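Local coordinates for putative restriction endonuclease domain-containing protein (Anabaena variabilis, PDB 3OT2) that is of unknown function but is probably a nuclease of the Uma2 (DUF820) family, related to PD-(D/E)XK restriction endonucleases, at residues Thr109-Ser114 with Thr120-Asn125; Thr146-Val149 with Glu155-Val158. All blocks are in the same frame, centred on the assembly; numbering follows the deposited sequence.

Interaction 1. Residues Thr109-Ser114 with Thr120-Asn125. With EDO (1,2-ethanediol), chain G; EDO (1,2-ethanediol), chain K.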
ATOM      1  N   THR A 109      12.411   0.681  -8.879  1.00 25.31           N
ATOM      2  CA  THR A 109      11.170   0.616  -9.649  1.00 26.58           C
ATOM      3  C   THR A 109      10.288   1.801  -9.270  1.00 27.66           C
ATOM      4  O   THR A 109      10.155   2.118  -8.094  1.00 26.37           O
ATOM      5  CB  THR A 109      10.443  -0.751  -9.510  1.00 30.30           C
ATOM      6  OG1 THR A 109       9.289  -0.737 -10.350  1.00 31.74           O
ATOM      7  CG2 THR A 109       9.958  -1.055  -8.081  1.00 27.68           C
ATOM      8  N   ILE A 110       9.700   2.461 -10.267  1.00 26.36           N
ATOM      9  CA  ILE A 110       8.797   3.587 -10.018  1.00 25.96           C
ATOM     10  C   ILE A 110       7.475   3.307 -10.709  1.00 29.22           C
ATOM     11  O   ILE A 110       7.445   3.057 -11.909  1.00 27.51           O
ATOM     12  CB  ILE A 110       9.398   4.948 -10.445  1.00 28.59           C
ATOM     13  CG1 ILE A 110      10.727   5.230  -9.699  1.00 28.84           C
ATOM     14  CG2 ILE A 110       8.384   6.080 -10.242  1.00 27.91           C
ATOM     15  CD1 ILE A 110      11.608   6.158 -10.387  1.00 28.78           C
ATOM     16  N   GLU A 111       6.387   3.319  -9.922  1.00 26.13           N
ATOM     17  CA  GLU A 111       5.034   3.109 -10.399  1.00 26.65           C
ATOM     18  C   GLU A 111       4.236   4.351 -10.132  1.00 30.20           C
ATOM     19  O   GLU A 111       4.321   4.922  -9.047  1.00 29.67           O
ATOM     20  CB  GLU A 111       4.383   1.891  -9.722  1.00 27.67           C
ATOM     21  CG  GLU A 111       5.128   0.585  -9.976  1.00 32.54           C
ATOM     22  CD  GLU A 111       4.915  -0.061 -11.339  1.00 40.70           C
ATOM     23  OE1 GLU A 111       4.415   0.607 -12.277  1.00 33.34           O
ATOM     24  OE2 GLU A 111       5.279  -1.244 -11.475  1.00 37.53           O
ATOM     25  N   ILE A 112       3.483   4.785 -11.120  1.00 27.38           N
ATOM     26  CA  ILE A 112       2.663   5.983 -10.973  1.00 28.26           C
ATOM     27  C   ILE A 112       1.218   5.585 -11.166  1.00 32.85           C
ATOM     28  O   ILE A 112       0.872   5.025 -12.208  1.00 31.53           O
ATOM     29  CB  ILE A 112       3.108   7.099 -11.965  1.00 30.40           C
ATOM     30  CG1 ILE A 112       4.607   7.426 -11.800  1.00 29.45           C
ATOM     31  CG2 ILE A 112       2.263   8.367 -11.796  1.00 29.47           C
ATOM     32  CD1 ILE A 112       5.304   7.684 -13.153  1.00 29.04           C
ATOM     33  N   LEU A 113       0.375   5.870 -10.163  1.00 29.42           N
ATOM     34  CA  LEU A 113      -1.054   5.571 -10.263  1.00 30.73           C
ATOM     35  C   LEU A 113      -1.745   6.438 -11.291  1.00 35.74           C
ATOM     36  O   LEU A 113      -1.349   7.577 -11.546  1.00 34.72           O
ATOM     37  CB  LEU A 113      -1.760   5.746  -8.908  1.00 30.61           C
ATOM     38  CG  LEU A 113      -1.298   4.839  -7.761  1.00 32.77           C
ATOM     39  CD1 LEU A 113      -2.087   5.164  -6.518  1.00 33.58           C
ATOM     40  CD2 LEU A 113      -1.437   3.349  -8.141  1.00 33.86           C
ATOM     41  N   SER A 114      -2.781   5.867 -11.894  1.00 34.89           N
ATOM     42  CA  SER A 114      -3.667   6.530 -12.852  1.00 36.79           C
ATOM     43  C   SER A 114      -5.075   6.019 -12.520  1.00 43.81           C
ATOM     44  O   SER A 114      -5.173   5.011 -11.813  1.00 44.57           O
ATOM     45  CB  SER A 114      -3.228   6.292 -14.298  1.00 38.63           C
ATOM     46  OG  SER A 114      -3.101   4.927 -14.637  1.00 44.72           O
ATOM     47  N   THR A 120      -3.608  -2.187  -5.546  1.00 34.81           N
ATOM     48  CA  THR A 120      -3.254  -3.463  -4.910  1.00 33.89           C
ATOM     49  C   THR A 120      -2.255  -4.204  -5.813  1.00 33.74           C
ATOM     50  O   THR A 120      -1.221  -4.613  -5.321  1.00 31.95           O
ATOM     51  CB  THR A 120      -4.511  -4.257  -4.608  1.00 39.04           C
ATOM     52  OG1 THR A 120      -5.147  -3.622  -3.499  1.00 39.90           O
ATOM     53  CG2 THR A 120      -4.241  -5.731  -4.267  1.00 38.18           C
ATOM     54  N   LYS A 121      -2.544  -4.329  -7.121  1.00 31.62           N
ATOM     55  CA  LYS A 121      -1.659  -5.001  -8.079  1.00 32.32           C
ATOM     56  C   LYS A 121      -0.266  -4.348  -8.090  1.00 34.59           C
ATOM     57  O   LYS A 121       0.740  -5.059  -8.041  1.00 32.25           O
ATOM     58  CB  LYS A 121      -2.272  -4.975  -9.492  1.00 36.17           C
ATOM     59  CG  LYS A 121      -1.387  -5.551 -10.590  1.00 38.47           C
ATOM     60  CD  LYS A 121      -1.949  -5.279 -11.986  1.00 45.89           C
ATOM     61  CE  LYS A 121      -1.670  -3.854 -12.413  1.00 43.74           C
ATOM     62  NZ  LYS A 121      -2.381  -3.472 -13.671  1.00 39.22           N
ATOM     63  N   VAL A 122      -0.219  -3.009  -8.132  1.00 31.87           N
ATOM     64  CA  VAL A 122       1.025  -2.228  -8.153  1.00 31.13           C
ATOM     65  C   VAL A 122       1.849  -2.490  -6.904  1.00 32.61           C
ATOM     66  O   VAL A 122       3.066  -2.665  -7.014  1.00 30.85           O
ATOM     67  CB  VAL A 122       0.711  -0.714  -8.324  1.00 36.10           C
ATOM     68  CG1 VAL A 122       1.903   0.134  -7.933  1.00 36.34           C
ATOM     69  CG2 VAL A 122       0.324  -0.417  -9.756  1.00 35.98           C
ATOM     70  N   THR A 123       1.198  -2.505  -5.718  1.00 31.07           N
ATOM     71  CA  THR A 123       1.883  -2.759  -4.437  1.00 31.38           C
ATOM     72  C   THR A 123       2.472  -4.170  -4.459  1.00 31.40           C
ATOM     73  O   THR A 123       3.639  -4.325  -4.115  1.00 30.58           O
ATOM     74  CB  THR A 123       0.942  -2.520  -3.252  1.00 35.79           C
ATOM     75  OG1 THR A 123       0.559  -1.159  -3.320  1.00 37.41           O
ATOM     76  CG2 THR A 123       1.625  -2.745  -1.933  1.00 33.13           C
ATOM     77  N   LYS A 124       1.698  -5.169  -4.926  1.00 29.23           N
ATOM     78  CA  LYS A 124       2.202  -6.545  -5.055  1.00 28.89           C
ATOM     79  C   LYS A 124       3.426  -6.582  -5.987  1.00 32.03           C
ATOM     80  O   LYS A 124       4.394  -7.272  -5.684  1.00 31.79           O
ATOM     81  CB  LYS A 124       1.131  -7.487  -5.612  1.00 29.78           C
ATOM     82  CG  LYS A 124      -0.033  -7.784  -4.688  1.00 39.75           C
ATOM     83  CD  LYS A 124      -0.970  -8.703  -5.427  1.00 39.03           C
ATOM     84  CE  LYS A 124      -2.216  -8.950  -4.656  1.00 45.46           C
ATOM     85  NZ  LYS A 124      -3.061  -9.966  -5.334  1.00 38.24           N
ATOM     86  N   ASN A 125       3.365  -5.873  -7.126  1.00 28.80           N
ATOM     87  CA  ASN A 125       4.475  -5.823  -8.091  1.00 28.04           C
ATOM     88  C   ASN A 125       5.728  -5.219  -7.465  1.00 31.40           C
ATOM     89  O   ASN A 125       6.816  -5.769  -7.645  1.00 29.62           O
ATOM     90  CB  ASN A 125       4.078  -5.045  -9.360  1.00 27.28           C
ATOM     91  CG  ASN A 125       3.177  -5.839 -10.283  1.00 36.23           C
ATOM     92  OD1 ASN A 125       3.025  -7.069 -10.158  1.00 32.44           O
ATOM     93  ND2 ASN A 125       2.569  -5.160 -11.240  1.00 32.25           N
TER
HETATM   94  C1  EDO G 192      -3.102  -8.710  -8.989  1.00 51.78           C
HETATM   95  O1  EDO G 192      -3.702  -8.460  -7.705  1.00 52.64           O
HETATM   96  C2  EDO G 192      -2.448 -10.086  -8.975  1.00 53.13           C
HETATM   97  O2  EDO G 192      -3.188 -11.021  -9.783  1.00 63.37           O
HETATM   98  C1  EDO K 193      -0.212   0.871  -0.556  1.00 46.55           C
HETATM   99  O1  EDO K 193      -0.545   1.187  -1.904  1.00 41.78           O
HETATM  100  C2  EDO K 193      -0.853  -0.467  -0.173  1.00 47.85           C
HETATM  101  O2  EDO K 193      -2.276  -0.344  -0.138  1.00 47.84           O
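Val122, on the inner side of helix 119-131, lays its CG1 methyl against the aliphatic root of Glu111 on strand 108-112, with CG1 3.5 Å from Glu111 CB and 3.8 Å from Glu111 CG. The two side chains run antiparallel alongside each other, and the valine touches the CB and CG methylenes, not the carboxylate. Its CG1 stands anti to the backbone N (chi1 163°), which carries that methyl to the glutamate, while CG2 faces Leu113 more loosely, 4.5 Å from Leu113 CD2. Glu111 starts toward the helix, but a bend at chi2 (-78°) turns its carboxylate aside, and OE1 of this buried group is hydrogen-bonded to the backbone N of Asp81.

Away from the sheet the helix faces the second subunit, where Thr123 packs on Phe148 and Lys124 on Val158 of that chain. Lys124 NZ is hydrogen-bonded to O1 of one ethanediol (2.9 Å) and forms a salt bridge with Asp160 of the second subunit; Thr123 OG1 accepts a hydrogen bond from O1 of the other ethanediol (3.0 Å) and is also hydrogen-bonded to Gln119 O one turn earlier. The apolar packing seats the helix of a beta-alpha-beta unit on its own first strand, consistent with the PD-(D/E)XK fold.

Interaction 2. Residues Thr146-Val149 with Glu155-Val158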
ATOM      1  N   THR A 146       1.318  12.113  -3.070  1.00 32.70           N
ATOM      2  CA  THR A 146       1.988  11.286  -2.104  1.00 31.74           C
ATOM      3  C   THR A 146       2.916  10.323  -2.805  1.00 34.08           C
ATOM      4  O   THR A 146       2.637   9.877  -3.923  1.00 32.03           O
ATOM      5  CB  THR A 146       0.912  10.513  -1.274  1.00 38.63           C
ATOM      6  OG1 THR A 146       0.144  11.450  -0.512  1.00 39.97           O
ATOM      7  CG2 THR A 146       1.517   9.441  -0.328  1.00 35.53           C
ATOM      8  N   VAL A 147       4.033  10.025  -2.149  1.00 29.88           N
ATOM      9  CA  VAL A 147       4.944   8.986  -2.605  1.00 27.96           C
ATOM     10  C   VAL A 147       5.132   7.983  -1.463  1.00 31.10           C
ATOM     11  O   VAL A 147       5.498   8.374  -0.350  1.00 30.92           O
ATOM     12  CB  VAL A 147       6.305   9.485  -3.162  1.00 28.94           C
ATOM     13  CG1 VAL A 147       7.120   8.303  -3.690  1.00 27.58           C
ATOM     14  CG2 VAL A 147       6.098  10.525  -4.273  1.00 28.64           C
ATOM     15  N   PHE A 148       4.890   6.693  -1.748  1.00 27.02           N
ATOM     16  CA  PHE A 148       5.217   5.619  -0.813  1.00 26.67           C
ATOM     17  C   PHE A 148       6.565   5.093  -1.220  1.00 30.54           C
ATOM     18  O   PHE A 148       6.790   4.842  -2.413  1.00 29.00           O
ATOM     19  CB  PHE A 148       4.179   4.489  -0.812  1.00 29.01           C
ATOM     20  CG  PHE A 148       2.821   4.849  -0.264  1.00 33.43           C
ATOM     21  CD1 PHE A 148       2.635   5.056   1.094  1.00 37.71           C
ATOM     22  CD2 PHE A 148       1.727   4.978  -1.109  1.00 38.37           C
ATOM     23  CE1 PHE A 148       1.364   5.362   1.608  1.00 40.05           C
ATOM     24  CE2 PHE A 148       0.448   5.256  -0.588  1.00 42.82           C
ATOM     25  CZ  PHE A 148       0.283   5.444   0.766  1.00 40.15           C
ATOM     26  N   VAL A 149       7.472   4.962  -0.259  1.00 27.40           N
ATOM     27  CA  VAL A 149       8.835   4.470  -0.487  1.00 25.27           C
ATOM     28  C   VAL A 149       8.961   3.078   0.137  1.00 28.88           C
ATOM     29  O   VAL A 149       8.716   2.898   1.335  1.00 28.01           O
ATOM     30  CB  VAL A 149       9.897   5.464   0.046  1.00 28.29           C
ATOM     31  CG1 VAL A 149      11.295   4.829   0.047  1.00 28.25           C
ATOM     32  CG2 VAL A 149       9.899   6.752  -0.779  1.00 28.42           C
ATOM     33  N   GLU A 155       9.481  -1.127   6.886  1.00 28.53           N
ATOM     34  CA  GLU A 155       8.103  -0.635   6.840  1.00 27.86           C
ATOM     35  C   GLU A 155       7.984   0.391   5.720  1.00 33.48           C
ATOM     36  O   GLU A 155       8.951   1.122   5.460  1.00 32.67           O
ATOM     37  CB  GLU A 155       7.766   0.019   8.197  1.00 30.61           C
ATOM     38  CG  GLU A 155       6.332   0.452   8.395  1.00 43.40           C
ATOM     39  CD  GLU A 155       6.041   0.918   9.812  1.00 67.49           C
ATOM     40  OE1 GLU A 155       6.717   0.445  10.757  1.00 54.79           O
ATOM     41  OE2 GLU A 155       5.128   1.756   9.977  1.00 71.27           O
ATOM     42  N   THR A 156       6.826   0.432   5.033  1.00 31.27           N
ATOM     43  CA  THR A 156       6.584   1.409   3.958  1.00 30.63           C
ATOM     44  C   THR A 156       6.733   2.814   4.551  1.00 33.87           C
ATOM     45  O   THR A 156       6.293   3.043   5.686  1.00 32.66           O
ATOM     46  CB  THR A 156       5.173   1.190   3.349  1.00 32.28           C
ATOM     47  OG1 THR A 156       5.051  -0.159   2.921  1.00 32.19           O
ATOM     48  CG2 THR A 156       4.872   2.136   2.180  1.00 31.25           C
ATOM     49  N   GLU A 157       7.370   3.735   3.812  1.00 30.13           N
ATOM     50  CA  GLU A 157       7.538   5.128   4.279  1.00 30.96           C
ATOM     51  C   GLU A 157       6.672   6.046   3.445  1.00 33.68           C
ATOM     52  O   GLU A 157       6.513   5.808   2.251  1.00 33.43           O
ATOM     53  CB  GLU A 157       8.999   5.556   4.195  1.00 32.44           C
ATOM     54  CG  GLU A 157       9.851   4.946   5.284  1.00 45.04           C
ATOM     55  CD  GLU A 157      11.321   5.313   5.256  1.00 66.58           C
ATOM     56  OE1 GLU A 157      11.746   6.045   4.333  1.00 54.98           O
ATOM     57  OE2 GLU A 157      12.066   4.809   6.127  1.00 65.50           O
ATOM     58  N   VAL A 158       6.096   7.076   4.065  1.00 32.49           N
ATOM     59  CA  VAL A 158       5.164   8.006   3.411  1.00 32.29           C
ATOM     60  C   VAL A 158       5.791   9.381   3.291  1.00 35.64           C
ATOM     61  O   VAL A 158       6.260   9.923   4.297  1.00 36.47           O
ATOM     62  CB  VAL A 158       3.807   8.130   4.174  1.00 36.66           C
ATOM     63  CG1 VAL A 158       2.768   8.851   3.327  1.00 36.52           C
ATOM     64  CG2 VAL A 158       3.274   6.787   4.596  1.00 36.30           C
TER
HETATM   65  O   HOH W   1      10.378   1.588   3.125  1.00 28.44           O
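Val149 and Glu157 pair in the antiparallel beta hairpin that forms one margin of the chain's mixed sheet. Their backbones exchange two hydrogen bonds, Val149 N to Glu157 O (2.8 Å) and Glu157 N to Val149 O (2.9 Å), both nearly straight at 171° at the hydrogen. Glu157 O also receives a CA-H...O contact from Phe148 CA at 3.3 Å. The next pair, Phe148 with Val158, is non-hydrogen-bonded.

Apolar contacts gather on the face carrying Phe148 and Val158. With CG of Phe148 anti to its carbonyl carbon (chi1 -68°), the ring stands alongside Val158 of the neighbouring strand, Phe148 CE1 3.8 Å from Val158 CG2. Thr156 CG2 approaches the ring obliquely at Phe148 CD1, also at 3.8 Å, while Thr146 CG2 sits over the ring centre, 4.2 Å above its plane, and further meets Val158 CG1. Thr146 and Phe148 pack on Thr120 of the second subunit, and Val158 on its Leu127. An alanine in place of Phe148 would probably open a gap among these three side chains and leave the methyl of Thr146 without the ring face beneath it.

Among the polar groups, the Glu157 carboxylate forms a salt bridge with Arg151, and Thr156 OG1 is hydrogen-bonded to Thr156 OG1 of the second subunit. One water donates to both Val149 O and Glu155 O, each 2.8 Å from it.

Overall arrangement
Interaction 1 precedes interaction 2 in the sequence, and both involve strands of one mixed sheet. Strand 108-112 of interaction 1 and strand 146-150 of interaction 2 are separated by strand 136-141, which pairs with each; strand 157-159 then ends the sheet within this chain. The contact centres lie about 12 Å apart, and their nearest atoms remain about 6 Å from one another. Interaction 1 packs a helix on the sheet, whereas interaction 2 builds its edge hairpin. They come together across the dimer: Thr120 of one subunit packs on Thr146 and Phe148 of the other, and Lys124 packs on Val158 and is hydrogen-bonded to Thr146 OG1, which places both contacts at the dimer interface.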